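Local coordinates for putative sugar kinase PH1459 (Pyrococcus horikoshii, PDB 3EWM), which probably phosphorylates a sugar, perhaps fructose, at the expense of ATP, as a carbohydrate kinase of the PfkB family, at residues I188-E193 and A248-L253; G208-A213 and K261-L266; P233-N238 and F271-A276. All coordinates share one frame; numbering follows the deposited sequence.

Interaction 1 is the buried one of the three. It packs helix 245-259 on strand 188-192, an inner strand of the main sheet, and holds an ATP-binding lysine. Interaction 2 lies further out and is partly buried. Strand 211-215 is the neighbour of 188-192 in the sheet, and it meets the start of helix 265-279, the next helix in the chain. Interaction 3 uses a later part of helix 265-279 and the partly exposed loop after strand 228-233. The chemistry changes accordingly. Interactions 1 and 2 rest on carbon contacts, with no hydrogen bond across. Interaction 3 is polar, with one amide and one water between helix and loop.

Interaction 1 of 3, residues I188-E193 and A248-L253; sequences IVKASE and AFMAAL
At the nucleotide-binding half of this ribokinase-like fold, Ile188 and Lys190 of strand 188-192 pack against Phe249, Met250 and Leu253 of helix 245-259. The two short segments run nearly antiparallel, at 158°, with their axes 10.6 Å apart. The spacing is that of a helix laid on a sheet. Ile188 and Lys190 alternate with Val189, whose side chain points away. The helix starts in the GAGD sequence of the PfkB signature.

Lys190 carries most of the contact. Its chain is extended as far as CE and bends only at the end, with chi4 at -76°. CB touches the CE methyl of Met250, a selenomethionine, at 3.9 Å. Further out the chain reaches the rim of the Phe249 ring. CD lies at the ring edge and in its plane, 3.8 Å from CD2 of Phe249. CE of Lys190 is 3.6 Å from the same ring carbon. This is an edge contact, not a cation-pi stack. At the start of the strand, CG2 of Ile188 meets CD2 of Leu253 at 3.8 Å, the two side chains lying alongside each other and pointing opposite ways.

NZ of Lys190 has a long, weak ion pair with Asp160. The side chain also lies beside Thr215, another ATP-binding residue. Replacing Lys190 by alanine removes the chain beyond CB, and would probably leave the edge of Phe249 without its aliphatic neighbour and Asp160 without this distant partner. The apolar stem of the lysine thus serves as core packing, while its amine end belongs to the ATP site.

Interaction 2 of 3, residues G208-A213 and K261-L266; sequences GSMLTA and KGLDLL
Leu263 is the first residue of 261-266 to meet the other segment, packing against Met210 and Leu211. It sits at the centre of an inverse gamma turn, closed by a weak bond from Asp264 N to Gly262 O. Its side chain lies across that of Met210, a selenomethionine. The modelled approach of CD2 to the Met210 chain is too close to be real, so the exact pose of this leucine is doubtful. Ile257 of helix 245-259 also touches Leu263.

Asp264 comes next and caps the start of helix 265-279, its OD1 accepting from Lys267 N.

Leu265 opens that helix and reaches back to the strand. Its CG stands anti to the carbonyl carbon (chi1 -64°), which brings the branched end nearer to Leu211 than the CB direction alone would. CD2 of Leu265 meets CD1 of Leu211 at 3.3 Å, tighter than usual van der Waals contact.

Lys225 of the next strand touches both Leu263 and Leu265, and its NZ bonds Met210 O. Gly208 N donates to Thr212 OG1 at 2.9 Å, tying the turn to the start of strand 211-215. Across the contact only apolar side chains meet. No hydrogen bond crosses between the two segments, so the start of helix 265-279 meets the strand through apolar contact.

Interaction 3 of 3, residues P233-N238 and F271-A276; sequences PSYNVN and FANLVA
Asn273 of helix 265-279 reaches across to Pro233, Ser234 and Tyr235 in the loop that follows strand 228-233. Its CB points toward the loop. CG then stands anti to the backbone N (chi1 -163°), which carries the amide out to the loop backbone. CG itself comes to 3.8 Å from Pro233 O. Beyond CG the oxygen and the nitrogen turn to different partners.

OD1 lies 3.8 Å from CA of Ser234. It also takes a hydrogen bond from a water at 2.8 Å. The same water accepts from the backbone N of Tyr235 at 2.7 Å. It therefore bridges helix and loop.

ND2 is the other tip. It donates to Pro233 O at 3.2 Å, but the bond is weak, with an N-H...O angle of 126°. ND2 also touches the Tyr235 ring, 3.7 Å from its CD2. The ring and the amide are turned 77° from each other, and the nitrogen approaches the ring obliquely. With a partner at each end and the residue buried, the amide is likely to be limited in its rotation, although the bond to Pro233 O is weak.

The loop has further ties. Ser234 OG bonds Pro218 O, and the Ser234 backbone pairs with Lys219, next to the ATP-binding Gly220. Beyond, a weak bond from Val237 N to Tyr235 O closes an inverse gamma turn at Asn236. On the helix, Ala272 packs on Phe249 of helix 245-259. The arrangement is a helix side chain bridging to a loop backbone. It joins helix 265-279 to the link between the last strand of the sheet and helix 245-259, which begins in the GAGD sequence of the PfkB signature, beside the ATP site.

Interaction 1 of 3, residues I188-E193 and A248-L253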
ATOM      1  N   ILE A 188       1.891  27.714 -16.913  1.00 12.30           N
ATOM      2  CA  ILE A 188       2.034  28.076 -15.517  1.00 11.63           C
ATOM      3  C   ILE A 188       2.876  26.993 -14.902  1.00 11.87           C
ATOM      4  O   ILE A 188       2.557  25.803 -15.000  1.00 11.83           O
ATOM      5  CB  ILE A 188       0.655  28.126 -14.816  1.00 11.85           C
ATOM      6  CG1 ILE A 188      -0.233  29.188 -15.467  1.00 13.90           C
ATOM      7  CG2 ILE A 188       0.804  28.374 -13.318  1.00 11.67           C
ATOM      8  CD1 ILE A 188      -1.671  28.725 -15.641  1.00 15.92           C
ATOM      9  N   VAL A 189       3.973  27.395 -14.280  1.00 11.63           N
ATOM     10  CA  VAL A 189       4.830  26.442 -13.602  1.00 11.48           C
ATOM     11  C   VAL A 189       4.978  26.874 -12.154  1.00 11.92           C
ATOM     12  O   VAL A 189       5.215  28.058 -11.859  1.00 12.02           O
ATOM     13  CB  VAL A 189       6.223  26.317 -14.301  1.00 11.27           C
ATOM     14  CG1 VAL A 189       7.217  25.514 -13.442  1.00  9.97           C
ATOM     15  CG2 VAL A 189       6.062  25.678 -15.668  1.00 11.30           C
ATOM     16  N   LYS A 190       4.786  25.903 -11.265  1.00 11.57           N
ATOM     17  CA  LYS A 190       5.039  26.063  -9.856  1.00 11.75           C
ATOM     18  C   LYS A 190       6.216  25.178  -9.454  1.00 11.48           C
ATOM     19  O   LYS A 190       6.243  23.980  -9.754  1.00 11.46           O
ATOM     20  CB  LYS A 190       3.782  25.685  -9.055  1.00 12.15           C
ATOM     21  CG  LYS A 190       3.988  25.707  -7.562  1.00 12.73           C
ATOM     22  CD  LYS A 190       2.722  25.254  -6.834  1.00 13.92           C
ATOM     23  CE  LYS A 190       2.995  24.988  -5.378  1.00 17.71           C
ATOM     24  NZ  LYS A 190       3.706  23.711  -5.144  1.00 19.69           N
ATOM     25  N   ALA A 191       7.187  25.773  -8.762  1.00 10.41           N
ATOM     26  CA  ALA A 191       8.342  25.048  -8.301  1.00 10.20           C
ATOM     27  C   ALA A 191       8.860  25.694  -7.040  1.00 10.30           C
ATOM     28  O   ALA A 191       8.723  26.901  -6.868  1.00 10.13           O
ATOM     29  CB  ALA A 191       9.443  25.038  -9.377  1.00  9.55           C
ATOM     30  N   SER A 192       9.456  24.886  -6.166  1.00 11.08           N
ATOM     31  CA  SER A 192      10.185  25.417  -5.026  1.00 11.55           C
ATOM     32  C   SER A 192      11.511  25.965  -5.520  1.00 11.63           C
ATOM     33  O   SER A 192      12.021  25.565  -6.567  1.00 11.03           O
ATOM     34  CB  SER A 192      10.468  24.332  -3.988  1.00 11.58           C
ATOM     35  OG  SER A 192      11.324  23.341  -4.544  1.00 13.31           O
ATOM     36  N   GLU A 193      12.087  26.863  -4.738  1.00 12.42           N
ATOM     37  CA  GLU A 193      13.406  27.367  -5.074  1.00 13.77           C
ATOM     38  C   GLU A 193      14.433  26.216  -5.166  1.00 13.35           C
ATOM     39  O   GLU A 193      15.337  26.273  -5.997  1.00 13.47           O
ATOM     40  CB  GLU A 193      13.829  28.494  -4.114  1.00 13.35           C
ATOM     41  CG  GLU A 193      13.796  28.132  -2.661  1.00 15.43           C
ATOM     42  CD  GLU A 193      14.255  29.284  -1.775  1.00 16.51           C
ATOM     43  OE1 GLU A 193      15.047  30.123  -2.251  1.00 18.59           O
ATOM     44  OE2 GLU A 193      13.802  29.347  -0.609  1.00 20.69           O
ATOM     45  N   ALA A 248      -3.064  24.171  -1.794  1.00 10.70           N
ATOM     46  CA  ALA A 248      -3.950  25.320  -1.595  1.00 10.63           C
ATOM     47  C   ALA A 248      -3.466  26.513  -2.428  1.00 10.54           C
ATOM     48  O   ALA A 248      -4.248  27.154  -3.140  1.00 10.37           O
ATOM     49  CB  ALA A 248      -3.997  25.687  -0.142  1.00 10.70           C
ATOM     50  N   PHE A 249      -2.172  26.803  -2.318  1.00 10.44           N
ATOM     51  CA  PHE A 249      -1.549  27.839  -3.105  1.00 10.76           C
ATOM     52  C   PHE A 249      -1.755  27.606  -4.613  1.00 10.63           C
ATOM     53  O   PHE A 249      -2.162  28.516  -5.327  1.00  9.87           O
ATOM     54  CB  PHE A 249      -0.060  27.943  -2.749  1.00 11.76           C
ATOM     55  CG  PHE A 249       0.720  28.779  -3.703  1.00 12.28           C
ATOM     56  CD1 PHE A 249       0.716  30.160  -3.590  1.00 14.15           C
ATOM     57  CD2 PHE A 249       1.469  28.191  -4.702  1.00 15.53           C
ATOM     58  CE1 PHE A 249       1.437  30.956  -4.481  1.00 14.52           C
ATOM     59  CE2 PHE A 249       2.199  28.973  -5.599  1.00 17.34           C
ATOM     60  CZ  PHE A 249       2.175  30.364  -5.480  1.00 15.33           C
HETATM   61  N   MSE A 250      -1.483  26.390  -5.092  1.00 10.42           N
HETATM   62  CA  MSE A 250      -1.713  26.078  -6.510  1.00 10.67           C
HETATM   63  C   MSE A 250      -3.161  26.340  -6.905  1.00  9.93           C
HETATM   64  O   MSE A 250      -3.426  26.981  -7.918  1.00 10.35           O
HETATM   65  CB  MSE A 250      -1.329  24.619  -6.839  1.00 10.73           C
HETATM   66  CG  MSE A 250      -1.413  24.262  -8.318  1.00 13.09           C
HETATM   67 SE   MSE A 250      -0.433  25.508  -9.472  1.00 22.50          SE
HETATM   68  CE  MSE A 250       0.550  24.206 -10.576  1.00 12.67           C
ATOM     69  N   ALA A 251      -4.094  25.821  -6.110  1.00  9.63           N
ATOM     70  CA  ALA A 251      -5.512  26.034  -6.381  1.00  9.55           C
ATOM     71  C   ALA A 251      -5.834  27.526  -6.522  1.00  9.89           C
ATOM     72  O   ALA A 251      -6.445  27.941  -7.499  1.00  8.51           O
ATOM     73  CB  ALA A 251      -6.365  25.397  -5.296  1.00  9.63           C
ATOM     74  N   ALA A 252      -5.362  28.318  -5.560  1.00  9.91           N
ATOM     75  CA  ALA A 252      -5.543  29.771  -5.592  1.00 10.89           C
ATOM     76  C   ALA A 252      -4.960  30.401  -6.843  1.00 10.99           C
ATOM     77  O   ALA A 252      -5.537  31.329  -7.402  1.00 11.74           O
ATOM     78  CB  ALA A 252      -4.911  30.407  -4.368  1.00 10.14           C
ATOM     79  N   LEU A 253      -3.788  29.929  -7.261  1.00 11.88           N
ATOM     80  CA  LEU A 253      -3.127  30.519  -8.406  1.00 12.21           C
ATOM     81  C   LEU A 253      -3.956  30.291  -9.660  1.00 11.74           C
ATOM     82  O   LEU A 253      -4.159  31.206 -10.464  1.00 11.29           O
ATOM     83  CB  LEU A 253      -1.731  29.935  -8.589  1.00 12.65           C
ATOM     84  CG  LEU A 253      -0.851  30.770  -9.512  1.00 17.29           C
ATOM     85  CD1 LEU A 253      -0.422  32.049  -8.790  1.00 18.61           C
ATOM     86  CD2 LEU A 253       0.366  29.969  -9.946  1.00 19.27           C
TER

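Interaction 2 of 3, residues G208-A213 and K261-L266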
ATOM      1  N   GLY A 208       7.356  28.804 -16.609  1.00 16.09           N
ATOM      2  CA  GLY A 208       6.178  28.623 -17.463  1.00 16.88           C
ATOM      3  C   GLY A 208       6.233  29.655 -18.578  1.00 17.32           C
ATOM      4  O   GLY A 208       6.955  30.638 -18.462  1.00 16.76           O
ATOM      5  N   SER A 209       5.482  29.442 -19.657  1.00 18.11           N
ATOM      6  CA  SER A 209       5.482  30.400 -20.767  1.00 19.28           C
ATOM      7  C   SER A 209       4.743  31.695 -20.384  1.00 20.52           C
ATOM      8  O   SER A 209       5.084  32.798 -20.845  1.00 20.24           O
ATOM      9  CB  SER A 209       4.876  29.750 -22.015  1.00 19.26           C
ATOM     10  OG  SER A 209       3.508  29.494 -21.813  1.00 18.77           O
HETATM   11  N   MSE A 210       3.754  31.557 -19.506  1.00 21.45           N
HETATM   12  CA  MSE A 210       2.920  32.671 -19.098  1.00 24.81           C
HETATM   13  C   MSE A 210       3.257  33.157 -17.691  1.00 21.93           C
HETATM   14  O   MSE A 210       3.212  34.361 -17.415  1.00 21.64           O
HETATM   15  CB  MSE A 210       1.456  32.257 -19.174  1.00 24.06           C
HETATM   16  CG  MSE A 210       0.532  32.944 -18.184  1.00 27.95           C
HETATM   17 SE   MSE A 210      -1.351  32.437 -18.358  1.00 37.79          SE
HETATM   18  CE  MSE A 210      -1.752  33.350 -20.043  1.00 34.63           C
ATOM     19  N   LEU A 211       3.570  32.217 -16.798  1.00 20.18           N
ATOM     20  CA  LEU A 211       3.758  32.542 -15.387  1.00 17.97           C
ATOM     21  C   LEU A 211       4.520  31.473 -14.633  1.00 16.75           C
ATOM     22  O   LEU A 211       4.309  30.273 -14.816  1.00 16.43           O
ATOM     23  CB  LEU A 211       2.399  32.770 -14.709  1.00 18.13           C
ATOM     24  CG  LEU A 211       2.428  33.090 -13.216  1.00 19.30           C
ATOM     25  CD1 LEU A 211       2.853  34.532 -13.023  1.00 20.16           C
ATOM     26  CD2 LEU A 211       1.079  32.822 -12.572  1.00 19.93           C
ATOM     27  N   THR A 212       5.405  31.916 -13.757  1.00 15.31           N
ATOM     28  CA  THR A 212       6.132  30.995 -12.911  1.00 14.33           C
ATOM     29  C   THR A 212       5.894  31.399 -11.469  1.00 14.17           C
ATOM     30  O   THR A 212       6.019  32.578 -11.123  1.00 14.37           O
ATOM     31  CB  THR A 212       7.637  31.035 -13.229  1.00 13.53           C
ATOM     32  OG1 THR A 212       7.812  30.863 -14.634  1.00 14.54           O
ATOM     33  CG2 THR A 212       8.366  29.938 -12.508  1.00 12.24           C
ATOM     34  N   ALA A 213       5.544  30.420 -10.641  1.00 13.80           N
ATOM     35  CA  ALA A 213       5.380  30.642  -9.220  1.00 13.57           C
ATOM     36  C   ALA A 213       6.478  29.868  -8.543  1.00 13.29           C
ATOM     37  O   ALA A 213       6.552  28.645  -8.674  1.00 12.42           O
ATOM     38  CB  ALA A 213       4.013  30.178  -8.745  1.00 13.36           C
ATOM     39  N   LYS A 261      -9.015  39.403 -14.991  1.00 26.82           N
ATOM     40  CA  LYS A 261      -9.017  39.882 -16.379  1.00 28.17           C
ATOM     41  C   LYS A 261      -7.721  39.502 -17.052  1.00 28.00           C
ATOM     42  O   LYS A 261      -7.703  38.773 -18.045  1.00 29.08           O
ATOM     43  CB  LYS A 261      -9.153  41.409 -16.442  1.00 28.55           C
ATOM     44  CG  LYS A 261     -10.506  41.984 -16.028  1.00 29.30           C
ATOM     45  CD  LYS A 261     -10.529  43.499 -16.318  1.00 29.85           C
ATOM     46  CE  LYS A 261     -11.117  44.312 -15.151  1.00 32.57           C
ATOM     47  NZ  LYS A 261     -12.460  43.815 -14.699  1.00 33.00           N
ATOM     48  N   GLY A 262      -6.631  40.010 -16.502  1.00 27.45           N
ATOM     49  CA  GLY A 262      -5.321  39.733 -17.035  1.00 26.87           C
ATOM     50  C   GLY A 262      -4.540  39.005 -15.970  1.00 25.92           C
ATOM     51  O   GLY A 262      -5.046  38.755 -14.869  1.00 26.72           O
ATOM     52  N   LEU A 263      -3.309  38.654 -16.305  1.00 24.54           N
ATOM     53  CA  LEU A 263      -2.382  38.099 -15.350  1.00 23.40           C
ATOM     54  C   LEU A 263      -1.873  39.220 -14.456  1.00 21.96           C
ATOM     55  O   LEU A 263      -0.723  39.639 -14.577  1.00 21.86           O
ATOM     56  CB  LEU A 263      -1.219  37.483 -16.104  1.00 23.65           C
ATOM     57  CG  LEU A 263      -0.689  36.101 -15.775  1.00 24.54           C
ATOM     58  CD1 LEU A 263      -1.775  35.167 -15.243  1.00 26.86           C
ATOM     59  CD2 LEU A 263      -0.150  35.567 -17.059  1.00 24.81           C
ATOM     60  N   ASP A 264      -2.733  39.714 -13.571  1.00 20.59           N
ATOM     61  CA  ASP A 264      -2.319  40.761 -12.655  1.00 18.72           C
ATOM     62  C   ASP A 264      -1.567  40.138 -11.477  1.00 18.23           C
ATOM     63  O   ASP A 264      -2.191  39.590 -10.576  1.00 17.49           O
ATOM     64  CB  ASP A 264      -3.525  41.563 -12.175  1.00 18.09           C
ATOM     65  CG  ASP A 264      -3.130  42.747 -11.297  1.00 18.35           C
ATOM     66  OD1 ASP A 264      -2.327  42.555 -10.352  1.00 18.57           O
ATOM     67  OD2 ASP A 264      -3.626  43.869 -11.541  1.00 16.91           O
ATOM     68  N   LEU A 265      -0.239  40.259 -11.473  1.00 17.73           N
ATOM     69  CA  LEU A 265       0.611  39.536 -10.511  1.00 17.48           C
ATOM     70  C   LEU A 265       0.383  39.913  -9.052  1.00 16.95           C
ATOM     71  O   LEU A 265       0.400  39.047  -8.168  1.00 15.61           O
ATOM     72  CB  LEU A 265       2.100  39.646 -10.876  1.00 17.57           C
ATOM     73  CG  LEU A 265       2.536  39.017 -12.212  1.00 18.89           C
ATOM     74  CD1 LEU A 265       4.048  38.985 -12.349  1.00 17.95           C
ATOM     75  CD2 LEU A 265       1.969  37.632 -12.413  1.00 19.09           C
ATOM     76  N   LEU A 266       0.169  41.203  -8.807  1.00 16.22           N
ATOM     77  CA  LEU A 266      -0.177  41.695  -7.473  1.00 16.17           C
ATOM     78  C   LEU A 266      -1.496  41.140  -6.934  1.00 15.73           C
ATOM     79  O   LEU A 266      -1.545  40.658  -5.809  1.00 15.46           O
ATOM     80  CB  LEU A 266      -0.177  43.230  -7.455  1.00 16.50           C
ATOM     81  CG  LEU A 266       1.220  43.855  -7.551  1.00 17.81           C
ATOM     82  CD1 LEU A 266       1.099  45.362  -7.511  1.00 18.80           C
ATOM     83  CD2 LEU A 266       2.118  43.357  -6.395  1.00 19.85           C
TER

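Interaction 3 of 3, residues P233-N238 and F271-A276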
ATOM      1  N   PRO A 233       6.004  38.035   0.375  1.00 21.52           N
ATOM      2  CA  PRO A 233       6.375  37.428   1.644  1.00 21.99           C
ATOM      3  C   PRO A 233       5.148  36.880   2.334  1.00 22.50           C
ATOM      4  O   PRO A 233       4.040  37.385   2.141  1.00 21.98           O
ATOM      5  CB  PRO A 233       6.977  38.590   2.456  1.00 22.28           C
ATOM      6  CG  PRO A 233       6.516  39.824   1.807  1.00 22.69           C
ATOM      7  CD  PRO A 233       6.207  39.499   0.369  1.00 21.89           C
ATOM      8  N   SER A 234       5.342  35.829   3.111  1.00 23.63           N
ATOM      9  CA  SER A 234       4.231  35.197   3.796  1.00 24.83           C
ATOM     10  C   SER A 234       3.692  36.096   4.897  1.00 25.41           C
ATOM     11  O   SER A 234       4.403  36.945   5.448  1.00 25.28           O
ATOM     12  CB  SER A 234       4.649  33.855   4.368  1.00 24.84           C
ATOM     13  OG  SER A 234       5.806  34.033   5.162  1.00 26.76           O
ATOM     14  N   TYR A 235       2.414  35.913   5.183  1.00 26.51           N
ATOM     15  CA  TYR A 235       1.822  36.491   6.368  1.00 27.49           C
ATOM     16  C   TYR A 235       2.376  35.779   7.592  1.00 27.13           C
ATOM     17  O   TYR A 235       2.693  34.580   7.541  1.00 26.23           O
ATOM     18  CB  TYR A 235       0.297  36.416   6.284  1.00 28.53           C
ATOM     19  CG  TYR A 235      -0.304  37.671   5.677  1.00 31.17           C
ATOM     20  CD1 TYR A 235      -1.629  38.028   5.933  1.00 32.44           C
ATOM     21  CD2 TYR A 235       0.473  38.531   4.882  1.00 31.94           C
ATOM     22  CE1 TYR A 235      -2.176  39.190   5.391  1.00 33.38           C
ATOM     23  CE2 TYR A 235      -0.055  39.692   4.339  1.00 32.20           C
ATOM     24  CZ  TYR A 235      -1.381  40.018   4.600  1.00 32.92           C
ATOM     25  OH  TYR A 235      -1.916  41.169   4.064  1.00 32.52           O
ATOM     26  N   ASN A 236       2.510  36.533   8.679  1.00 26.63           N
ATOM     27  CA  ASN A 236       3.052  36.015   9.919  1.00 26.33           C
ATOM     28  C   ASN A 236       1.994  35.186  10.630  1.00 25.69           C
ATOM     29  O   ASN A 236       1.493  35.558  11.699  1.00 25.33           O
ATOM     30  CB  ASN A 236       3.553  37.163  10.803  1.00 27.06           C
ATOM     31  CG  ASN A 236       4.168  36.678  12.097  1.00 28.44           C
ATOM     32  OD1 ASN A 236       4.709  35.573  12.164  1.00 30.81           O
ATOM     33  ND2 ASN A 236       4.084  37.501  13.143  1.00 29.94           N
ATOM     34  N   VAL A 237       1.655  34.062  10.001  1.00 24.97           N
ATOM     35  CA  VAL A 237       0.633  33.155  10.493  1.00 23.80           C
ATOM     36  C   VAL A 237       1.151  32.366  11.682  1.00 23.84           C
ATOM     37  O   VAL A 237       2.367  32.260  11.900  1.00 23.65           O
ATOM     38  CB  VAL A 237       0.136  32.179   9.389  1.00 24.01           C
ATOM     39  CG1 VAL A 237      -0.573  32.938   8.287  1.00 23.17           C
ATOM     40  CG2 VAL A 237       1.289  31.326   8.823  1.00 23.53           C
ATOM     41  N   ASN A 238       0.211  31.868  12.470  1.00 23.23           N
ATOM     42  CA  ASN A 238       0.486  30.851  13.464  1.00 23.39           C
ATOM     43  C   ASN A 238      -0.142  29.555  12.964  1.00 22.51           C
ATOM     44  O   ASN A 238      -1.319  29.298  13.206  1.00 22.50           O
ATOM     45  CB  ASN A 238      -0.048  31.281  14.835  1.00 23.68           C
ATOM     46  CG  ASN A 238       0.724  32.461  15.399  1.00 25.16           C
ATOM     47  OD1 ASN A 238       1.844  32.738  14.978  1.00 28.43           O
ATOM     48  ND2 ASN A 238       0.126  33.166  16.341  1.00 27.25           N
ATOM     49  N   PHE A 271      -3.979  37.216  -3.471  1.00 13.45           N
ATOM     50  CA  PHE A 271      -5.010  36.176  -3.341  1.00 12.59           C
ATOM     51  C   PHE A 271      -4.389  34.839  -2.952  1.00 12.04           C
ATOM     52  O   PHE A 271      -4.808  34.214  -1.977  1.00 10.78           O
ATOM     53  CB  PHE A 271      -5.860  36.037  -4.610  1.00 12.40           C
ATOM     54  CG  PHE A 271      -6.895  34.929  -4.531  1.00 13.23           C
ATOM     55  CD1 PHE A 271      -7.941  34.997  -3.608  1.00 12.83           C
ATOM     56  CD2 PHE A 271      -6.815  33.828  -5.378  1.00 11.16           C
ATOM     57  CE1 PHE A 271      -8.887  33.988  -3.515  1.00 12.54           C
ATOM     58  CE2 PHE A 271      -7.759  32.804  -5.310  1.00 12.98           C
ATOM     59  CZ  PHE A 271      -8.804  32.881  -4.380  1.00 13.20           C
ATOM     60  N   ALA A 272      -3.369  34.415  -3.702  1.00 11.62           N
ATOM     61  CA  ALA A 272      -2.717  33.144  -3.423  1.00 11.75           C
ATOM     62  C   ALA A 272      -2.071  33.146  -2.044  1.00 12.57           C
ATOM     63  O   ALA A 272      -2.139  32.144  -1.313  1.00 12.08           O
ATOM     64  CB  ALA A 272      -1.703  32.797  -4.526  1.00 12.28           C
ATOM     65  N   ASN A 273      -1.499  34.285  -1.658  1.00 12.60           N
ATOM     66  CA  ASN A 273      -0.911  34.413  -0.328  1.00 13.06           C
ATOM     67  C   ASN A 273      -1.966  34.204   0.763  1.00 13.09           C
ATOM     68  O   ASN A 273      -1.730  33.459   1.723  1.00 13.03           O
ATOM     69  CB  ASN A 273      -0.230  35.775  -0.156  1.00 13.82           C
ATOM     70  CG  ASN A 273       0.733  35.809   1.025  1.00 15.81           C
ATOM     71  OD1 ASN A 273       1.283  34.784   1.429  1.00 20.79           O
ATOM     72  ND2 ASN A 273       0.965  36.991   1.554  1.00 20.40           N
ATOM     73  N   LEU A 274      -3.122  34.850   0.605  1.00 12.51           N
ATOM     74  CA  LEU A 274      -4.208  34.763   1.586  1.00 13.39           C
ATOM     75  C   LEU A 274      -4.740  33.347   1.704  1.00 12.65           C
ATOM     76  O   LEU A 274      -4.934  32.846   2.803  1.00 12.56           O
ATOM     77  CB  LEU A 274      -5.336  35.741   1.244  1.00 13.26           C
ATOM     78  CG  LEU A 274      -6.625  35.609   2.062  1.00 14.08           C
ATOM     79  CD1 LEU A 274      -6.396  36.003   3.509  1.00 15.62           C
ATOM     80  CD2 LEU A 274      -7.752  36.418   1.451  1.00 14.75           C
ATOM     81  N   VAL A 275      -4.973  32.712   0.561  1.00 12.99           N
ATOM     82  CA  VAL A 275      -5.430  31.320   0.538  1.00 12.75           C
ATOM     83  C   VAL A 275      -4.445  30.394   1.251  1.00 12.84           C
ATOM     84  O   VAL A 275      -4.856  29.612   2.119  1.00 12.08           O
ATOM     85  CB  VAL A 275      -5.740  30.835  -0.883  1.00 12.65           C
ATOM     86  CG1 VAL A 275      -6.039  29.277  -0.894  1.00 11.73           C
ATOM     87  CG2 VAL A 275      -6.904  31.638  -1.447  1.00 12.69           C
ATOM     88  N   ALA A 276      -3.159  30.488   0.887  1.00 12.74           N
ATOM     89  CA  ALA A 276      -2.119  29.711   1.556  1.00 13.10           C
ATOM     90  C   ALA A 276      -2.086  29.992   3.054  1.00 13.30           C
ATOM     91  O   ALA A 276      -2.055  29.056   3.854  1.00 12.78           O
ATOM     92  CB  ALA A 276      -0.733  29.950   0.939  1.00 12.56           C
TER
HETATM   93  O   HOH W   1       1.104  33.864   4.039  1.00 23.78           O